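Local coordinates for protein (R)-S-adenosyl-L-methionine hydrolase (Thermus thermophilus, PDB 2CW5) that catalyses the hydrolysis of S-adenosyl-L-methionine to adenosine and L-methionine, without chlorinase or fluorinase activity, at residues V80-R85 / E161-L166; T87-D92 / A139-H144. All coordinates share one frame; numbering follows the deposited sequence.

How the interactions relate
Interactions 1 and 2 lie on opposite faces of the mixed sheet of the N-terminal domain, their centres about 12 Å apart. Strands 79-83 and 87-89 form an antiparallel hairpin and are joined by a probable hydrogen bond from Tyr88 N to Ala82 O (2.8 Å). A second link runs outside the sheet: Ala164 N in interaction 1 probably donates to Asp92 OD1 in interaction 2, also at 2.8 Å. Neither contact includes a residue assigned to the active site. The side chains of Val80 and Val89 are about 10 and 11 Å from that of Asp70, and about 12 and 10 Å from that of His133, two residues probably important for activity, as in related enzymes.

Interaction 1. Residues V80-R85 / E161-L166; sequences VAALGR and ETLARL
Leu163 lies over strand 79-83, in a loop that reaches the sheet just after a 3-10 turn, and its CA keeps 8.8 Å from that of Val80, a separation spanned entirely by side chains. The two branches of Leu163 divide the work. CD2 meets Val80 CG2 at 4.2 Å, while CD1 meets Ala82 CB, also at 4.2 Å. One leucine end therefore rests on two residues spaced i and i+2 along the strand, the pair whose side chains leave the same face of the sheet; Ala81 between them points to the other face. With CG opposite the carbonyl carbon (chi1 -67°) and chi2 extended at 176°, the fork of Leu163 is carried down toward the strand. Val80 answers with CG2, the methyl that its chi1 of -59° sets between backbone N and carbonyl carbon, and the two side chains meet at a slant. Ala82 brings just its CB. All three residues are buried, yet the shared surface is small, 95 Å² in all, and the touch is wholly apolar. The loop is held by polar bonds beside this leucine: Arg78 NH2 hydrogen-bonds to Thr162 OG1 and forms a salt bridge with Asp92 OD2, tying the loop to the residues that follow the neighbouring strand. Around the leucine the apolar layer continues: Trp100 of the short helix 99-102 touches both Leu163 and Ala82, and Ala108 of strand 107-110, the neighbour of 79-83 on its other side from 87-89, also touches Leu163.

Interaction 2. Residues T87-D92 / A139-H144; sequences TYVGPD and APAAAH
Val89 has chi1 at 177°, which places CG1 across from the backbone N and beside the carbonyl carbon, and this is the branch that meets helix 133-147. It touches Ala141 CB at 4.1 Å. The arrangement is helix-on-sheet packing in the alpha/beta N-terminal domain: a strand from the interior of the mixed sheet sends its side chain up against a helix covering one face. CG1 also comes to 4.4 Å from the backbone N of Ala142, so the valine reaches the main chain of the helix as well as a methyl. The CA atoms of Val89 and Ala142 are 6.5 Å apart, a closeness consistent with the small alanines the helix turns to the strand. Ala142 CB is turned to one side of the valine; beyond this contact it touches Leu24 of helix 16-24 and Val64 of strand 64-68, so it sits at the meeting of two helices and the sheet. Phe138 and Leu145, from adjoining turns of the same helix, also pack on Val89, while Val64 and Leu66 border it within the sheet. Tyr88 faces the other way, where its ring makes an edge-to-face contact with Trp100 and its OH is hydrogen-bonded to Asp103. Directly after Val89 the chain bends sharply at Gly90. On the helix side there is a kink at Pro140, whose ring nitrogen makes no bond to the preceding turn; the regular pattern is nevertheless kept around it by Ala143 N, which donates to Ala139 O at 3.0 Å.

Interaction 1. Residues V80-R85 / E161-L166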
loop_
_atom_site.group_PDB
_atom_site.type_symbol
_atom_site.label_atom_id
_atom_site.label_comp_id
_atom_site.label_asym_id
_atom_site.label_seq_id
_atom_site.Cartn_x
_atom_site.Cartn_y
_atom_site.Cartn_z
ATOM N N VAL C 80 22.471 -11.101 5.768
ATOM C CA VAL C 80 22.943 -12.224 4.967
ATOM C C VAL C 80 22.170 -12.534 3.693
ATOM O O VAL C 80 21.090 -12.002 3.435
ATOM C CB VAL C 80 22.949 -13.538 5.790
ATOM C CG1 VAL C 80 23.843 -13.396 7.009
ATOM C CG2 VAL C 80 21.525 -13.894 6.212
ATOM N N ALA C 81 22.771 -13.411 2.900
ATOM C CA ALA C 81 22.187 -13.917 1.674
ATOM C C ALA C 81 22.388 -15.423 1.845
ATOM O O ALA C 81 23.484 -15.862 2.198
ATOM C CB ALA C 81 22.952 -13.418 0.473
ATOM N N ALA C 82 21.327 -16.200 1.648
ATOM C CA ALA C 82 21.395 -17.658 1.770
ATOM C C ALA C 82 20.920 -18.240 0.444
ATOM O O ALA C 82 19.921 -17.788 -0.113
ATOM C CB ALA C 82 20.512 -18.135 2.912
ATOM N N LEU C 83 21.631 -19.246 -0.052
ATOM C CA LEU C 83 21.312 -19.842 -1.344
ATOM C C LEU C 83 20.810 -21.282 -1.294
ATOM O O LEU C 83 21.455 -22.158 -0.721
ATOM C CB LEU C 83 22.551 -19.788 -2.241
ATOM C CG LEU C 83 23.345 -18.476 -2.252
ATOM C CD1 LEU C 83 24.690 -18.705 -2.933
ATOM C CD2 LEU C 83 22.557 -17.389 -2.965
ATOM N N GLY C 84 19.653 -21.504 -1.911
ATOM C CA GLY C 84 19.059 -22.827 -1.988
ATOM C C GLY C 84 18.422 -22.880 -3.366
ATOM O O GLY C 84 18.985 -22.317 -4.310
ATOM N N ARG C 85 17.275 -23.545 -3.496
ATOM C CA ARG C 85 16.580 -23.600 -4.778
ATOM C C ARG C 85 16.155 -22.166 -5.084
ATOM O O ARG C 85 16.029 -21.766 -6.242
ATOM C CB ARG C 85 15.336 -24.498 -4.709
ATOM C CG ARG C 85 15.623 -25.958 -4.415
ATOM C CD ARG C 85 14.558 -26.869 -5.022
ATOM N NE ARG C 85 13.221 -26.641 -4.480
ATOM C CZ ARG C 85 12.824 -27.012 -3.265
ATOM N NH1 ARG C 85 13.661 -27.636 -2.444
ATOM N NH2 ARG C 85 11.583 -26.765 -2.871
ATOM N N GLU C 161 25.186 -23.460 9.052
ATOM C CA GLU C 161 24.813 -23.897 10.387
ATOM C C GLU C 161 24.798 -22.735 11.376
ATOM O O GLU C 161 24.202 -22.837 12.448
ATOM C CB GLU C 161 25.748 -25.009 10.887
ATOM C CG GLU C 161 27.234 -24.686 10.865
ATOM C CD GLU C 161 27.915 -25.090 9.563
ATOM O OE1 GLU C 161 29.157 -25.251 9.576
ATOM O OE2 GLU C 161 27.219 -25.243 8.532
ATOM N N THR C 162 25.443 -21.628 11.014
ATOM C CA THR C 162 25.478 -20.459 11.890
ATOM C C THR C 162 24.243 -19.569 11.713
ATOM O O THR C 162 24.024 -18.644 12.493
ATOM C CB THR C 162 26.741 -19.597 11.651
ATOM O OG1 THR C 162 26.663 -18.960 10.367
ATOM C CG2 THR C 162 27.997 -20.465 11.710
ATOM N N LEU C 163 23.438 -19.846 10.690
ATOM C CA LEU C 163 22.232 -19.050 10.449
ATOM C C LEU C 163 21.233 -19.207 11.594
ATOM O O LEU C 163 21.089 -20.287 12.162
ATOM C CB LEU C 163 21.580 -19.455 9.121
ATOM C CG LEU C 163 22.402 -19.122 7.868
ATOM C CD1 LEU C 163 21.699 -19.655 6.628
ATOM C CD2 LEU C 163 22.590 -17.610 7.761
ATOM N N ALA C 164 20.543 -18.123 11.929
ATOM C CA ALA C 164 19.573 -18.148 13.017
ATOM C C ALA C 164 18.225 -18.719 12.585
ATOM O O ALA C 164 17.815 -18.578 11.435
ATOM C CB ALA C 164 19.388 -16.745 13.572
ATOM N N ARG C 165 17.545 -19.376 13.516
ATOM C CA ARG C 165 16.237 -19.952 13.239
ATOM C C ARG C 165 15.338 -19.720 14.442
ATOM O O ARG C 165 15.807 -19.707 15.578
ATOM C CB ARG C 165 16.348 -21.460 12.961
ATOM C CG ARG C 165 16.769 -21.833 11.528
ATOM C CD ARG C 165 16.798 -23.353 11.348
ATOM N NE ARG C 165 16.907 -23.788 9.949
ATOM C CZ ARG C 165 17.994 -23.661 9.191
ATOM N NH1 ARG C 165 19.097 -23.103 9.676
ATOM N NH2 ARG C 165 17.981 -24.105 7.941
ATOM N N LEU C 166 14.051 -19.517 14.193
ATOM C CA LEU C 166 13.109 -19.317 15.283
ATOM C C LEU C 166 12.695 -20.707 15.754
ATOM O O LEU C 166 12.776 -21.669 14.987
ATOM C CB LEU C 166 11.869 -18.562 14.802
ATOM C CG LEU C 166 12.052 -17.157 14.225
ATOM C CD1 LEU C 166 10.714 -16.651 13.735
ATOM C CD2 LEU C 166 12.625 -16.221 15.278
#

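Interaction 2. Residues T87-D92 / A139-H144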
loop_
_atom_site.group_PDB
_atom_site.type_symbol
_atom_site.label_atom_id
_atom_site.label_comp_id
_atom_site.label_asym_id
_atom_site.label_seq_id
_atom_site.Cartn_x
_atom_site.Cartn_y
_atom_site.Cartn_z
ATOM N N THR C 87 16.778 -17.966 -3.628
ATOM C CA THR C 87 17.813 -17.179 -2.974
ATOM C C THR C 87 17.149 -16.248 -1.976
ATOM O O THR C 87 16.094 -15.676 -2.254
ATOM C CB THR C 87 18.615 -16.388 -4.016
ATOM O OG1 THR C 87 19.297 -17.317 -4.871
ATOM C CG2 THR C 87 19.638 -15.464 -3.341
ATOM N N TYR C 88 17.762 -16.103 -0.809
ATOM C CA TYR C 88 17.190 -15.272 0.242
ATOM C C TYR C 88 18.122 -14.142 0.634
ATOM O O TYR C 88 19.329 -14.337 0.748
ATOM C CB TYR C 88 16.888 -16.142 1.464
ATOM C CG TYR C 88 16.080 -17.376 1.127
ATOM C CD1 TYR C 88 14.695 -17.313 1.009
ATOM C CD2 TYR C 88 16.710 -18.594 0.865
ATOM C CE1 TYR C 88 13.951 -18.431 0.630
ATOM C CE2 TYR C 88 15.982 -19.717 0.483
ATOM C CZ TYR C 88 14.601 -19.628 0.364
ATOM O OH TYR C 88 13.873 -20.724 -0.053
ATOM N N VAL C 89 17.550 -12.959 0.829
ATOM C CA VAL C 89 18.322 -11.787 1.222
ATOM C C VAL C 89 17.562 -11.077 2.329
ATOM O O VAL C 89 16.431 -10.636 2.139
ATOM C CB VAL C 89 18.517 -10.821 0.040
ATOM C CG1 VAL C 89 19.265 -9.564 0.501
ATOM C CG2 VAL C 89 19.271 -11.517 -1.074
ATOM N N GLY C 90 18.184 -10.981 3.498
ATOM C CA GLY C 90 17.532 -10.327 4.610
ATOM C C GLY C 90 18.312 -10.518 5.893
ATOM O O GLY C 90 19.420 -11.053 5.870
ATOM N N PRO C 91 17.759 -10.075 7.029
ATOM C CA PRO C 91 18.397 -10.189 8.344
ATOM C C PRO C 91 18.484 -11.625 8.846
ATOM O O PRO C 91 17.579 -12.432 8.634
ATOM C CB PRO C 91 17.509 -9.324 9.230
ATOM C CG PRO C 91 16.150 -9.527 8.609
ATOM C CD PRO C 91 16.463 -9.385 7.137
ATOM N N ASP C 92 19.597 -11.936 9.500
ATOM C CA ASP C 92 19.826 -13.265 10.051
ATOM C C ASP C 92 19.190 -13.294 11.436
ATOM O O ASP C 92 19.881 -13.324 12.459
ATOM C CB ASP C 92 21.333 -13.533 10.134
ATOM C CG ASP C 92 21.661 -14.962 10.529
ATOM O OD1 ASP C 92 20.821 -15.863 10.318
ATOM O OD2 ASP C 92 22.780 -15.188 11.037
ATOM N N ALA C 139 19.067 -4.014 -0.589
ATOM C CA ALA C 139 18.710 -3.720 -1.978
ATOM C C ALA C 139 19.869 -3.946 -2.948
ATOM O O ALA C 139 19.700 -4.595 -3.985
ATOM C CB ALA C 139 18.190 -2.283 -2.108
ATOM N N PRO C 140 21.061 -3.404 -2.637
ATOM C CA PRO C 140 22.183 -3.614 -3.555
ATOM C C PRO C 140 22.562 -5.091 -3.676
ATOM O O PRO C 140 22.998 -5.546 -4.734
ATOM C CB PRO C 140 23.298 -2.756 -2.947
ATOM C CG PRO C 140 22.946 -2.703 -1.484
ATOM C CD PRO C 140 21.449 -2.530 -1.515
ATOM N N ALA C 141 22.370 -5.833 -2.593
ATOM C CA ALA C 141 22.679 -7.258 -2.573
ATOM C C ALA C 141 21.701 -8.006 -3.477
ATOM O O ALA C 141 22.092 -8.862 -4.278
ATOM C CB ALA C 141 22.585 -7.784 -1.144
ATOM N N ALA C 142 20.424 -7.663 -3.350
ATOM C CA ALA C 142 19.381 -8.288 -4.152
ATOM C C ALA C 142 19.586 -8.004 -5.638
ATOM O O ALA C 142 19.421 -8.890 -6.472
ATOM C CB ALA C 142 18.020 -7.789 -3.706
ATOM N N ALA C 143 19.942 -6.766 -5.972
ATOM C CA ALA C 143 20.165 -6.401 -7.368
ATOM C C ALA C 143 21.333 -7.225 -7.919
ATOM O O ALA C 143 21.268 -7.768 -9.027
ATOM C CB ALA C 143 20.470 -4.911 -7.476
ATOM N N HIS C 144 22.393 -7.319 -7.122
ATOM C CA HIS C 144 23.585 -8.073 -7.489
ATOM C C HIS C 144 23.200 -9.502 -7.866
ATOM O O HIS C 144 23.562 -9.990 -8.936
ATOM C CB HIS C 144 24.560 -8.063 -6.311
ATOM C CG HIS C 144 25.849 -8.774 -6.574
ATOM N ND1 HIS C 144 25.962 -10.147 -6.554
ATOM C CD2 HIS C 144 27.092 -8.299 -6.822
ATOM C CE1 HIS C 144 27.220 -10.488 -6.769
ATOM N NE2 HIS C 144 27.927 -9.385 -6.936
#